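Local structure of snaclec convulxin subunit alpha (Crotalus durissus, 1UMR) at residues 2-5 with 9-12; 14-19 with 47-52; 20-25 with 63-68; 30-35 with 39-44; 56-61 with 111-116. The protein activates platelets as a snake venom lectin by binding the collagen receptor glycoprotein VI. All coordinates share one frame; numbering follows the deposited sequence.

Interaction 1 of 5, residues 2-5 with 9-12; sequences LHCP and YYYD
Cys-4, in the irregular N-terminal run, and Tyr-10, on strand 9-11, stand 6.2 Å apart between CA atoms, the nearest CA pair of the two segments. The strand is the first of the N-terminal β-hairpin of the C-type lectin fold, and Cys-4 forms the disulfide with Cys-15 on the second strand, 14-20, so the start of the chain is stapled to the hairpin. The ring of Tyr-10 meets His-3 over one face and Cys-4 SG at its edge. Its CG lies anti to the backbone N (chi1 -159°), which turns the ring toward residues 3 and 4. Over the face, His-3 CB sits 4.1 Å from the Tyr-10 ring centroid, 21° off the normal, a CH-pi contact. The imidazole follows obliquely, with ring centroids 4.7 Å apart and planes at 46°. A large flat tyrosine suits this place because the ring can pack against His-3 while its hydroxyl reaches past the contact to hydrogen-bond the backbone of another chain of the assembly. Tyr-9 faces the other way, toward helix 47-60, where its OH bonds Asn-60. The edge contact of the Tyr-10 ring is sulfur-aromatic, with Cys-4 SG 3.5 Å from Tyr-10 CD1.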
# COMPACT_ATOMS: atom_id res chain seq x y z
N LEU A 2 17.61 52.73 -26.30
CA LEU A 2 18.36 51.65 -26.95
C LEU A 2 17.52 50.48 -27.48
O LEU A 2 17.73 50.05 -28.61
CB LEU A 2 19.44 51.13 -25.98
CG LEU A 2 20.26 49.83 -26.25
CD1 LEU A 2 21.14 49.84 -27.57
CD2 LEU A 2 21.11 49.43 -24.99
N HIS A 3 16.63 49.90 -26.66
CA HIS A 3 15.78 48.83 -27.19
C HIS A 3 14.33 49.36 -27.29
O HIS A 3 13.59 48.83 -28.11
CB HIS A 3 15.81 47.48 -26.42
CG HIS A 3 17.15 46.82 -26.32
ND1 HIS A 3 17.83 46.72 -25.13
CD2 HIS A 3 17.97 46.29 -27.26
CE1 HIS A 3 19.00 46.12 -25.33
NE2 HIS A 3 19.10 45.84 -26.61
N CYS A 4 13.93 50.40 -26.52
CA CYS A 4 12.53 50.78 -26.64
C CYS A 4 12.36 52.15 -27.27
O CYS A 4 13.22 52.93 -27.03
CB CYS A 4 11.90 50.75 -25.21
SG CYS A 4 12.15 49.10 -24.55
N PRO A 5 11.24 52.49 -27.92
CA PRO A 5 10.96 53.91 -28.21
C PRO A 5 11.02 54.85 -26.96
O PRO A 5 11.02 54.45 -25.79
CB PRO A 5 9.52 53.92 -28.83
CG PRO A 5 9.37 52.56 -29.39
CD PRO A 5 10.10 51.64 -28.36
N TYR A 9 9.68 52.01 -21.08
CA TYR A 9 10.75 51.47 -20.31
C TYR A 9 11.11 50.06 -20.77
O TYR A 9 10.20 49.26 -21.15
CB TYR A 9 10.31 51.43 -18.88
CG TYR A 9 10.14 52.77 -18.25
CD1 TYR A 9 9.09 53.64 -18.68
CD2 TYR A 9 11.02 53.19 -17.22
CE1 TYR A 9 8.92 54.90 -18.09
CE2 TYR A 9 10.90 54.52 -16.63
CZ TYR A 9 9.82 55.33 -17.05
OH TYR A 9 9.62 56.56 -16.52
N TYR A 10 12.42 49.80 -20.70
CA TYR A 10 13.06 48.50 -20.88
C TYR A 10 13.18 47.74 -19.59
O TYR A 10 13.83 48.22 -18.66
CB TYR A 10 14.49 48.61 -21.51
CG TYR A 10 14.87 47.26 -22.14
CD1 TYR A 10 13.99 46.58 -23.02
CD2 TYR A 10 16.00 46.59 -21.74
CE1 TYR A 10 14.26 45.37 -23.52
CE2 TYR A 10 16.29 45.34 -22.28
CZ TYR A 10 15.43 44.72 -23.13
OH TYR A 10 15.81 43.47 -23.62
N TYR A 11 12.56 46.56 -19.52
CA TYR A 11 12.68 45.64 -18.35
C TYR A 11 12.67 44.16 -18.80
O TYR A 11 11.86 43.76 -19.60
CB TYR A 11 11.61 45.86 -17.30
CG TYR A 11 11.72 44.80 -16.21
CD1 TYR A 11 12.76 44.82 -15.30
CD2 TYR A 11 10.87 43.67 -16.22
CE1 TYR A 11 12.92 43.80 -14.29
CE2 TYR A 11 11.04 42.59 -15.29
CZ TYR A 11 12.05 42.70 -14.32
OH TYR A 11 12.17 41.72 -13.39
N ASP A 12 13.51 43.37 -18.16
CA ASP A 12 13.88 42.08 -18.58
C ASP A 12 13.97 42.06 -20.10
O ASP A 12 14.98 42.56 -20.63
CB ASP A 12 12.93 41.06 -17.99
CG ASP A 12 13.41 39.62 -18.13
OD1 ASP A 12 12.75 38.87 -17.46
OD2 ASP A 12 14.40 39.10 -18.84

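Interaction 2 of 5, residues 14-19 with 47-52; sequences HCYRIF and AKEADF
Tyr-16 turns one face of its ring to Phe-52, whose CE2 lies 3.6 Å from Tyr-16 CD1. The rings meet obliquely, centroids 5.2 Å apart and planes at 55°, and two bulky aromatics pack between strand and helix. Phe-52 also stacks on Tyr-11, so aromatic packing continues into the neighbouring strand 9-11. The phenol end of Tyr-16 is polar and meets a polar partner: its OH donates to Glu-49 OE1 over 2.6 Å. Glu-49 receives it on the anti side of that oxygen, the donor standing 25° out of the carboxylate plane, while phenol ring and carboxylate are nearly perpendicular. In the C-type lectin fold this packs helix 47-60 against the four-stranded antiparallel sheet that includes strands 9-11, 14-20 and 125-131, with Glu-49 and Phe-52 one helical turn apart. Glu-49 has CG anti to the backbone N (chi1 175°) and an extended chain, which carries its charge inward from the helix. Buried there, the carboxylate is met by several partners: OE1 also forms a salt bridge with Lys-130 NZ, and OE2 accepts from Lys-45 N. The lysine and these donors would be expected to favour the ionised form of Glu-49.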
# COMPACT_ATOMS: atom_id res chain seq x y z
N HIS A 14 11.42 43.15 -22.43
CA HIS A 14 10.25 43.73 -23.09
C HIS A 14 10.26 45.23 -22.88
O HIS A 14 10.84 45.71 -21.91
CB HIS A 14 8.98 43.14 -22.45
CG HIS A 14 8.81 41.66 -22.67
ND1 HIS A 14 8.10 41.13 -23.74
CD2 HIS A 14 9.24 40.59 -21.94
CE1 HIS A 14 8.23 39.81 -23.74
NE2 HIS A 14 8.89 39.46 -22.64
N CYS A 15 9.66 45.97 -23.78
CA CYS A 15 9.36 47.35 -23.53
C CYS A 15 7.91 47.51 -22.94
O CYS A 15 7.01 46.82 -23.35
CB CYS A 15 9.46 48.15 -24.82
SG CYS A 15 10.95 47.98 -25.78
N TYR A 16 7.74 48.47 -22.03
CA TYR A 16 6.48 48.86 -21.37
C TYR A 16 6.17 50.38 -21.40
O TYR A 16 7.03 51.23 -21.56
CB TYR A 16 6.54 48.46 -19.89
CG TYR A 16 6.87 47.01 -19.62
CD1 TYR A 16 8.17 46.57 -19.76
CD2 TYR A 16 5.85 46.06 -19.23
CE1 TYR A 16 8.53 45.30 -19.49
CE2 TYR A 16 6.15 44.75 -18.95
CZ TYR A 16 7.57 44.36 -19.08
OH TYR A 16 8.01 43.09 -18.80
N ARG A 17 4.90 50.74 -21.22
CA ARG A 17 4.58 52.17 -21.07
C ARG A 17 3.13 52.30 -20.63
O ARG A 17 2.29 51.66 -21.22
CB ARG A 17 4.78 52.91 -22.38
CG ARG A 17 4.41 54.40 -22.14
CD ARG A 17 4.44 55.17 -23.47
NE ARG A 17 4.37 56.64 -23.53
CZ ARG A 17 4.39 57.30 -24.74
NH1 ARG A 17 4.55 56.60 -25.90
NH2 ARG A 17 4.28 58.62 -24.81
N ILE A 18 2.86 53.05 -19.57
CA ILE A 18 1.50 53.44 -19.24
C ILE A 18 1.00 54.59 -20.12
O ILE A 18 1.66 55.59 -20.29
CB ILE A 18 1.36 53.72 -17.77
CG1 ILE A 18 -0.03 54.31 -17.41
CG2 ILE A 18 2.55 54.54 -17.17
CD1 ILE A 18 -0.13 54.26 -15.95
N PHE A 19 -0.15 54.42 -20.74
CA PHE A 19 -0.74 55.58 -21.42
C PHE A 19 -1.78 56.28 -20.50
O PHE A 19 -2.80 55.68 -20.14
CB PHE A 19 -1.33 55.17 -22.78
CG PHE A 19 -0.28 54.83 -23.75
CD1 PHE A 19 0.26 55.83 -24.61
CD2 PHE A 19 0.36 53.57 -23.69
CE1 PHE A 19 1.30 55.55 -25.45
CE2 PHE A 19 1.40 53.27 -24.62
CZ PHE A 19 1.91 54.27 -25.47
N ALA A 47 6.63 37.67 -10.08
CA ALA A 47 6.67 38.64 -8.97
C ALA A 47 7.67 39.73 -9.33
O ALA A 47 7.34 40.91 -9.29
CB ALA A 47 6.92 37.94 -7.59
N LYS A 48 8.79 39.36 -9.93
CA LYS A 48 9.74 40.44 -10.30
C LYS A 48 9.14 41.38 -11.34
O LYS A 48 9.38 42.58 -11.27
CB LYS A 48 11.11 39.90 -10.81
CG LYS A 48 12.06 39.19 -9.76
CD LYS A 48 13.10 38.21 -10.50
CE LYS A 48 14.28 37.58 -9.62
NZ LYS A 48 15.42 36.91 -10.54
N GLU A 49 8.41 40.85 -12.33
CA GLU A 49 7.81 41.71 -13.36
C GLU A 49 6.59 42.48 -12.75
O GLU A 49 6.39 43.63 -13.06
CB GLU A 49 7.48 40.91 -14.62
CG GLU A 49 6.76 41.66 -15.70
CD GLU A 49 6.24 40.79 -16.87
OE1 GLU A 49 6.24 41.32 -18.02
OE2 GLU A 49 5.80 39.61 -16.68
N ALA A 50 5.84 41.90 -11.82
CA ALA A 50 4.80 42.69 -11.09
C ALA A 50 5.43 43.86 -10.40
O ALA A 50 4.95 44.97 -10.53
CB ALA A 50 3.93 41.82 -10.01
N ASP A 51 6.47 43.59 -9.60
CA ASP A 51 7.32 44.67 -9.00
C ASP A 51 7.70 45.79 -10.02
O ASP A 51 7.34 46.99 -9.82
CB ASP A 51 8.60 44.07 -8.41
CG ASP A 51 9.37 45.06 -7.58
OD1 ASP A 51 9.11 45.17 -6.38
OD2 ASP A 51 10.24 45.82 -8.01
N PHE A 52 8.30 45.39 -11.16
CA PHE A 52 8.79 46.41 -12.10
C PHE A 52 7.58 47.20 -12.64
O PHE A 52 7.61 48.42 -12.72
CB PHE A 52 9.52 45.86 -13.31
CG PHE A 52 9.60 46.90 -14.39
CD1 PHE A 52 10.59 47.92 -14.31
CD2 PHE A 52 8.66 46.92 -15.43
CE1 PHE A 52 10.60 49.00 -15.24
CE2 PHE A 52 8.69 47.90 -16.41
CZ PHE A 52 9.60 49.02 -16.30

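Interaction 3 of 5, residues 20-25 with 63-68; sequences NEEMNW and ESFSHV
Phe-65 lies against Asn-20 and Glu-22, where the chain turns a corner at Glu-21 between strand 14-20 and the short strand 22-23. In this C-type lectin domain the contact closes the loop that links helix 47-60 to strand 67-74 onto that corner, at the surface of the domain. The nonpolar part of the contact comes from aliphatic carbons: Asn-20 CB is 4.0 Å from Phe-65 CE1, and Glu-22 CG is 3.7 Å from Phe-65 CE2. Pro-126 of strand 125-131 also packs on Phe-65, giving the partly exposed ring an apolar side. The second kind of contact sets oxygens against ring carbons. The carboxylate of Glu-22, on an extended chain, comes to the ring obliquely, its plane 52° from that of the ring; Glu-22 OE1 lies 3.0 Å from Phe-65 CE2, a short approach at this resolution. An acidic group can keep its charge near solvent here while its CG packs against the ring. The amide of Asn-20 lies almost coplanar with the ring, the planes 16° apart. Asparagine fits the corner because both ends of its amide are used: ND2 donates to Asn-60 O and OD1 accepts from Glu-62 N, tying the corner to the chain there. Fixed by these bonds, Asn-20 OD1 points at the ring edge, in the plane, 3.5 Å from Phe-65 CD1, where slightly positive ring hydrogens favour an oxygen.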
# COMPACT_ATOMS: atom_id res chain seq x y z
N ASN A 20 -1.53 57.53 -20.12
CA ASN A 20 -2.55 58.23 -19.41
C ASN A 20 -3.67 58.76 -20.27
O ASN A 20 -3.77 59.95 -20.44
CB ASN A 20 -1.88 59.34 -18.72
CG ASN A 20 -1.09 58.87 -17.51
OD1 ASN A 20 -1.63 58.47 -16.37
ND2 ASN A 20 0.25 58.99 -17.69
N GLU A 21 -4.54 57.90 -20.76
CA GLU A 21 -5.64 58.20 -21.67
C GLU A 21 -6.71 57.20 -21.24
O GLU A 21 -6.38 56.05 -20.90
CB GLU A 21 -5.33 57.77 -23.09
CG GLU A 21 -5.41 58.82 -24.17
CD GLU A 21 -4.02 59.00 -24.74
OE1 GLU A 21 -3.33 59.90 -24.20
OE2 GLU A 21 -3.59 58.20 -25.68
N GLU A 22 -7.97 57.61 -21.28
CA GLU A 22 -9.01 56.79 -20.68
C GLU A 22 -9.71 55.95 -21.76
O GLU A 22 -10.25 56.50 -22.70
CB GLU A 22 -10.01 57.72 -20.07
CG GLU A 22 -9.64 58.09 -18.66
CD GLU A 22 -10.48 59.25 -18.12
OE1 GLU A 22 -10.54 59.33 -16.87
OE2 GLU A 22 -11.04 60.07 -18.91
N MET A 23 -9.74 54.62 -21.61
CA MET A 23 -10.15 53.80 -22.71
C MET A 23 -10.72 52.55 -22.14
O MET A 23 -10.42 52.23 -21.02
CB MET A 23 -8.99 53.44 -23.60
CG MET A 23 -8.72 54.49 -24.73
SD MET A 23 -7.47 53.88 -25.83
CE MET A 23 -6.80 55.35 -26.65
N ASN A 24 -11.62 51.90 -22.85
CA ASN A 24 -12.06 50.65 -22.29
C ASN A 24 -11.10 49.61 -22.76
O ASN A 24 -10.20 49.82 -23.65
CB ASN A 24 -13.53 50.31 -22.71
CG ASN A 24 -13.69 50.20 -24.21
OD1 ASN A 24 -14.79 50.39 -24.76
ND2 ASN A 24 -12.61 49.84 -24.88
N TRP A 25 -11.33 48.46 -22.18
CA TRP A 25 -10.38 47.39 -22.30
C TRP A 25 -10.12 47.02 -23.77
O TRP A 25 -8.98 46.90 -24.23
CB TRP A 25 -10.82 46.21 -21.43
CG TRP A 25 -9.80 45.16 -21.28
CD1 TRP A 25 -9.02 44.86 -20.16
CD2 TRP A 25 -9.48 44.19 -22.27
NE1 TRP A 25 -8.26 43.72 -20.41
CE2 TRP A 25 -8.52 43.29 -21.70
CE3 TRP A 25 -9.97 43.93 -23.57
CZ2 TRP A 25 -8.03 42.20 -22.42
CZ3 TRP A 25 -9.45 42.85 -24.29
CH2 TRP A 25 -8.51 41.96 -23.71
N GLU A 63 -1.62 62.05 -11.59
CA GLU A 63 -2.14 62.08 -10.23
C GLU A 63 -3.70 61.81 -10.05
O GLU A 63 -4.12 61.35 -8.99
CB GLU A 63 -1.79 63.46 -9.59
CG GLU A 63 -0.69 63.48 -8.51
CD GLU A 63 -0.24 64.99 -8.41
OE1 GLU A 63 -0.92 65.99 -8.68
OE2 GLU A 63 1.12 65.28 -8.89
N SER A 64 -4.54 62.12 -11.04
CA SER A 64 -5.99 61.94 -10.88
C SER A 64 -6.61 60.66 -11.44
O SER A 64 -7.85 60.53 -11.54
CB SER A 64 -6.70 63.09 -11.56
OG SER A 64 -6.72 62.83 -12.94
N PHE A 65 -5.73 59.75 -11.91
CA PHE A 65 -6.13 58.43 -12.32
C PHE A 65 -5.62 57.53 -11.21
O PHE A 65 -4.62 57.84 -10.52
CB PHE A 65 -5.53 58.02 -13.71
CG PHE A 65 -5.98 58.91 -14.91
CD1 PHE A 65 -5.03 59.35 -15.87
CD2 PHE A 65 -7.32 59.26 -15.09
CE1 PHE A 65 -5.41 60.16 -17.00
CE2 PHE A 65 -7.72 60.10 -16.19
CZ PHE A 65 -6.76 60.54 -17.17
N SER A 66 -6.32 56.42 -11.00
CA SER A 66 -5.85 55.45 -10.02
C SER A 66 -6.21 53.97 -10.37
O SER A 66 -6.01 53.04 -9.57
CB SER A 66 -6.43 55.84 -8.66
OG SER A 66 -7.83 55.80 -8.78
N HIS A 67 -6.66 53.72 -11.58
CA HIS A 67 -6.89 52.36 -12.02
C HIS A 67 -6.14 52.14 -13.37
O HIS A 67 -6.13 53.05 -14.24
CB HIS A 67 -8.41 52.20 -12.21
CG HIS A 67 -9.17 52.12 -10.93
ND1 HIS A 67 -10.50 51.79 -10.88
CD2 HIS A 67 -8.77 52.29 -9.65
CE1 HIS A 67 -10.88 51.74 -9.61
NE2 HIS A 67 -9.85 52.05 -8.85
N VAL A 68 -5.52 50.98 -13.58
CA VAL A 68 -4.83 50.73 -14.88
C VAL A 68 -5.23 49.38 -15.44
O VAL A 68 -5.15 48.34 -14.75
CB VAL A 68 -3.28 50.86 -14.78
CG1 VAL A 68 -2.64 50.95 -16.16
CG2 VAL A 68 -2.93 52.14 -14.10

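Interaction 4 of 5, residues 30-35 with 39-44; sequences WFCTKQ and AHLVSI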
# COMPACT_ATOMS: atom_id res chain seq x y z
N TRP A 30 -6.54 47.31 -28.37
CA TRP A 30 -6.28 47.56 -29.80
C TRP A 30 -5.25 48.70 -29.96
O TRP A 30 -4.27 48.61 -30.74
CB TRP A 30 -7.55 47.99 -30.44
CG TRP A 30 -7.60 48.19 -31.98
CD1 TRP A 30 -6.75 47.67 -32.99
CD2 TRP A 30 -8.55 49.03 -32.64
NE1 TRP A 30 -7.19 48.14 -34.22
CE2 TRP A 30 -8.31 48.93 -34.03
CE3 TRP A 30 -9.69 49.74 -32.20
CZ2 TRP A 30 -9.13 49.56 -34.98
CZ3 TRP A 30 -10.47 50.42 -33.15
CH2 TRP A 30 -10.20 50.30 -34.52
N PHE A 31 -5.48 49.77 -29.22
CA PHE A 31 -4.45 50.78 -29.22
C PHE A 31 -3.01 50.14 -28.97
O PHE A 31 -2.05 50.46 -29.71
CB PHE A 31 -4.80 51.85 -28.18
CG PHE A 31 -3.77 52.96 -28.10
CD1 PHE A 31 -2.67 52.84 -27.22
CD2 PHE A 31 -3.87 54.12 -28.93
CE1 PHE A 31 -1.65 53.87 -27.15
CE2 PHE A 31 -2.84 55.11 -28.92
CZ PHE A 31 -1.73 54.99 -27.99
N CYS A 32 -2.85 49.29 -27.95
CA CYS A 32 -1.50 48.72 -27.68
C CYS A 32 -0.96 48.10 -28.97
O CYS A 32 0.16 48.30 -29.37
CB CYS A 32 -1.47 47.69 -26.55
SG CYS A 32 -1.70 48.54 -25.01
N THR A 33 -1.83 47.42 -29.68
CA THR A 33 -1.45 46.56 -30.76
C THR A 33 -0.85 47.43 -31.90
O THR A 33 0.01 46.96 -32.72
CB THR A 33 -2.84 45.88 -31.08
OG1 THR A 33 -2.88 44.43 -30.79
CG2 THR A 33 -3.38 46.17 -32.41
N LYS A 34 -1.30 48.69 -31.96
CA LYS A 34 -0.94 49.58 -33.03
C LYS A 34 0.46 50.18 -32.73
O LYS A 34 1.06 50.70 -33.62
CB LYS A 34 -1.94 50.74 -33.21
CG LYS A 34 -3.43 50.30 -33.59
CD LYS A 34 -4.33 51.56 -33.55
CE LYS A 34 -5.73 51.34 -34.16
NZ LYS A 34 -6.61 52.47 -33.75
N GLN A 35 0.95 50.11 -31.48
CA GLN A 35 2.20 50.70 -31.07
C GLN A 35 3.38 49.94 -31.63
O GLN A 35 4.38 50.54 -31.86
CB GLN A 35 2.29 50.78 -29.54
CG GLN A 35 1.33 51.76 -28.86
CD GLN A 35 0.95 52.95 -29.75
OE1 GLN A 35 -0.19 53.02 -30.30
NE2 GLN A 35 1.88 53.84 -29.96
N ALA A 39 2.64 43.93 -29.86
CA ALA A 39 2.23 44.57 -28.59
C ALA A 39 0.79 44.23 -28.18
O ALA A 39 -0.03 43.97 -29.02
CB ALA A 39 2.40 46.00 -28.64
N HIS A 40 0.52 44.34 -26.88
CA HIS A 40 -0.75 43.99 -26.22
C HIS A 40 -0.86 44.80 -24.90
O HIS A 40 0.18 45.35 -24.48
CB HIS A 40 -0.65 42.54 -25.83
CG HIS A 40 -0.86 41.66 -26.99
ND1 HIS A 40 0.15 40.88 -27.54
CD2 HIS A 40 -1.94 41.50 -27.77
CE1 HIS A 40 -0.34 40.24 -28.60
NE2 HIS A 40 -1.60 40.61 -28.76
N LEU A 41 -2.06 44.89 -24.27
CA LEU A 41 -2.10 45.31 -22.86
C LEU A 41 -1.02 44.50 -22.08
O LEU A 41 -0.73 43.38 -22.46
CB LEU A 41 -3.45 45.03 -22.25
CG LEU A 41 -4.45 46.06 -22.74
CD1 LEU A 41 -5.87 45.49 -22.31
CD2 LEU A 41 -4.04 47.40 -21.99
N VAL A 42 -0.40 45.05 -21.02
CA VAL A 42 0.53 44.21 -20.29
C VAL A 42 -0.04 42.84 -19.82
O VAL A 42 -1.16 42.72 -19.33
CB VAL A 42 0.94 44.74 -18.87
CG1 VAL A 42 2.35 45.02 -18.67
CG2 VAL A 42 0.02 45.63 -18.26
N SER A 43 0.86 41.87 -19.81
CA SER A 43 0.79 40.64 -19.10
C SER A 43 1.90 40.55 -17.99
O SER A 43 3.00 41.04 -18.13
CB SER A 43 1.01 39.49 -20.11
OG SER A 43 2.27 39.53 -20.76
N ILE A 44 1.63 39.89 -16.90
CA ILE A 44 2.52 40.07 -15.80
C ILE A 44 2.72 38.63 -15.36
O ILE A 44 1.73 38.00 -14.98
CB ILE A 44 1.81 40.84 -14.71
CG1 ILE A 44 1.48 42.22 -15.20
CG2 ILE A 44 2.55 40.73 -13.43
CD1 ILE A 44 0.93 43.14 -14.18
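The imidazole of His-40 is approached obliquely by the hydroxyl of Thr-33, a loose contact at the margin of the pairing. The flat groups of the helix look elsewhere: Trp-30 has Lys-34 CE 3.5 Å above one face, and one face of Phe-31 carries the terminal amide of Gln-35, each a packing of residues one turn apart along the helix. The join to 39-44 is made by small side chains lying close to main chain, with CA atoms of Thr-33 and Ala-39 4.7 Å apart. Ala-39 suits this closeness, its CB resting 3.3 Å from Cys-32 O. Thr-33 grips the Ala-39 carbonyl twice, though lightly: Thr-33 OG1 makes a weak hydrogen bond of 3.4 Å to Ala-39 O, and Thr-33 CA makes a CA-H...O contact of the same length to that oxygen. Cys-32 presses its CB against the backbone, 3.4 Å from His-40 C. With SG anti to its own carbonyl carbon (chi1 -72°), the cysteine lays its sulfur alongside the strand backbone, 4.0 Å from Leu-41 CD2. That sulfur forms the disulfide with Cys-129, which bonds helix 25-35 of the C-type lectin fold to strand 125-131. Leu-41 is buried against Trp-25 and Ala-28 of the helix and Phe-127 of strand 125-131, while His-40 pairs through its backbone with Lys-130. Strand 40-41 is an outermost strand of the four-stranded sheet, and the helix packs against it.

Interaction 5 of 5, residues 56-61 with 111-116; sequences MVTQNI and TGFRKW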
# COMPACT_ATOMS: atom_id res chain seq x y z
N MET A 56 6.86 51.18 -12.29
CA MET A 56 6.75 52.05 -13.45
C MET A 56 5.43 52.82 -13.39
O MET A 56 5.36 54.01 -13.73
CB MET A 56 6.88 51.29 -14.77
CG MET A 56 7.01 52.19 -15.88
SD MET A 56 6.66 51.43 -17.51
CE MET A 56 4.88 51.08 -17.43
N VAL A 57 4.36 52.16 -12.96
CA VAL A 57 3.09 52.85 -13.04
C VAL A 57 3.04 53.95 -11.94
O VAL A 57 2.58 55.09 -12.18
CB VAL A 57 1.95 51.88 -12.81
CG1 VAL A 57 0.52 52.69 -12.52
CG2 VAL A 57 1.88 50.78 -13.98
N THR A 58 3.51 53.59 -10.74
CA THR A 58 3.67 54.58 -9.68
C THR A 58 4.36 55.87 -10.16
O THR A 58 3.93 56.99 -9.82
CB THR A 58 4.34 53.94 -8.50
OG1 THR A 58 3.34 53.19 -7.81
CG2 THR A 58 4.69 54.97 -7.41
N GLN A 59 5.39 55.72 -10.98
CA GLN A 59 6.16 56.89 -11.40
C GLN A 59 5.57 57.57 -12.57
O GLN A 59 6.09 58.60 -12.89
CB GLN A 59 7.65 56.60 -11.81
CG GLN A 59 8.46 55.74 -10.87
CD GLN A 59 8.60 56.38 -9.53
OE1 GLN A 59 9.00 57.52 -9.50
NE2 GLN A 59 8.22 55.66 -8.41
N ASN A 60 4.61 57.01 -13.31
CA ASN A 60 4.19 57.77 -14.50
C ASN A 60 2.73 57.99 -14.53
O ASN A 60 2.20 58.69 -15.42
CB ASN A 60 4.69 57.18 -15.81
CG ASN A 60 6.28 57.09 -15.84
OD1 ASN A 60 6.91 57.83 -16.58
ND2 ASN A 60 6.88 56.23 -15.00
N ILE A 61 2.00 57.42 -13.57
CA ILE A 61 0.56 57.74 -13.76
C ILE A 61 0.18 59.25 -13.41
O ILE A 61 0.70 59.82 -12.49
CB ILE A 61 -0.25 56.72 -13.01
CG1 ILE A 61 -1.67 56.74 -13.50
CG2 ILE A 61 -0.04 56.78 -11.39
CD1 ILE A 61 -2.46 55.75 -12.68
N THR A 111 -3.41 50.15 -3.78
CA THR A 111 -2.75 48.98 -3.26
C THR A 111 -1.31 48.80 -3.83
O THR A 111 -0.69 47.71 -3.83
CB THR A 111 -3.76 47.91 -3.54
OG1 THR A 111 -3.76 47.01 -2.46
CG2 THR A 111 -3.50 47.16 -4.80
N GLY A 112 -0.78 49.94 -4.30
CA GLY A 112 0.60 49.98 -4.76
C GLY A 112 0.76 49.38 -6.14
O GLY A 112 1.85 48.93 -6.46
N PHE A 113 -0.32 49.38 -6.95
CA PHE A 113 -0.47 48.58 -8.16
C PHE A 113 -0.02 47.11 -8.05
O PHE A 113 0.61 46.56 -8.94
CB PHE A 113 0.18 49.31 -9.33
CG PHE A 113 -0.29 50.74 -9.46
CD1 PHE A 113 0.47 51.78 -8.94
CD2 PHE A 113 -1.57 51.02 -9.98
CE1 PHE A 113 0.03 53.11 -8.99
CE2 PHE A 113 -2.05 52.37 -10.08
CZ PHE A 113 -1.23 53.44 -9.57
N ARG A 114 -0.43 46.43 -7.00
CA ARG A 114 0.04 45.06 -6.83
C ARG A 114 -0.96 43.88 -6.80
O ARG A 114 -0.60 42.72 -7.11
CB ARG A 114 1.11 44.97 -5.72
CG ARG A 114 2.38 45.45 -6.31
CD ARG A 114 2.80 44.46 -7.43
NE ARG A 114 4.05 44.06 -6.95
CZ ARG A 114 4.50 42.89 -6.61
NH1 ARG A 114 3.94 41.71 -6.84
NH2 ARG A 114 5.69 42.97 -6.16
N LYS A 115 -2.21 44.03 -6.52
CA LYS A 115 -2.83 42.71 -6.85
C LYS A 115 -3.69 42.92 -8.03
O LYS A 115 -3.71 44.04 -8.50
CB LYS A 115 -3.52 42.09 -5.66
CG LYS A 115 -2.83 42.41 -4.35
CD LYS A 115 -1.95 41.23 -3.84
CE LYS A 115 -2.67 40.31 -2.83
NZ LYS A 115 -2.76 38.84 -3.37
N TRP A 116 -4.35 41.88 -8.54
CA TRP A 116 -5.15 42.05 -9.70
C TRP A 116 -6.61 42.01 -9.31
O TRP A 116 -7.05 41.11 -8.51
CB TRP A 116 -4.90 40.91 -10.73
CG TRP A 116 -3.48 40.71 -11.15
CD1 TRP A 116 -2.49 41.61 -11.09
CD2 TRP A 116 -2.91 39.50 -11.70
NE1 TRP A 116 -1.34 41.03 -11.54
CE2 TRP A 116 -1.59 39.75 -11.95
CE3 TRP A 116 -3.40 38.25 -11.97
CZ2 TRP A 116 -0.73 38.77 -12.46
CZ3 TRP A 116 -2.55 37.28 -12.50
CH2 TRP A 116 -1.23 37.54 -12.72
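Val-57 sets its CG1 almost exactly over the middle of the Phe-113 ring, 3.3 Å from the centroid and 5° off the normal: a close CH-pi contact in which the methyl group lies about equally near all six ring carbons. Having CG1 anti to the backbone N (chi1 166°) aims that branch at the ring. Ile-61, one turn on, adds a second apolar contact, its CG2 4.0 Å from Phe-113 CZ. Branched residues suit this side of the helix and the turn after it because they offer methyl groups at short range to a flat partner. In the C-type lectin fold helix 47-60 is covered here by the loop between strands 104-108 and 117-119; Phe-113 packs from that loop onto the helix, also touching Ala-54 and Leu-107. Arg-114 lies against the same helix, and its NH1 forms a salt bridge with an acidic side chain of another chain. One polar atom, Thr-58 OG1, stands at the ring edge in its plane, 3.4 Å from Phe-113 CD1, and makes a weak hydrogen bond to Ala-54 O. Within 56-61, Val-57 O accepts from Asn-60 N and Ile-61 N, and Asn-60 ND2 reaches a lone pair of Met-56 O over 3.0 Å.

Interactions 2 and 4 are both buried and reach the same sheet, but differ in chemistry: a carboxylate bonded inside the fold in one, small side chains against main chain in the other. Interaction 3 is a surface contact, where side-chain oxygens meet a ring, one of them at its edge. Interactions 1 and 5 are partly buried and centred on one ring each; interaction 1 combines a CH-pi contact with a sulfur at the ring edge, whereas interaction 5 rests on a single, closer CH-pi contact. Helix 47-60 serves both interactions 2 and 5, whose centres are 10 Å apart, and interactions 1 and 2 share the N-terminal hairpin. Asn-60 links interaction 5 to interactions 1 and 3.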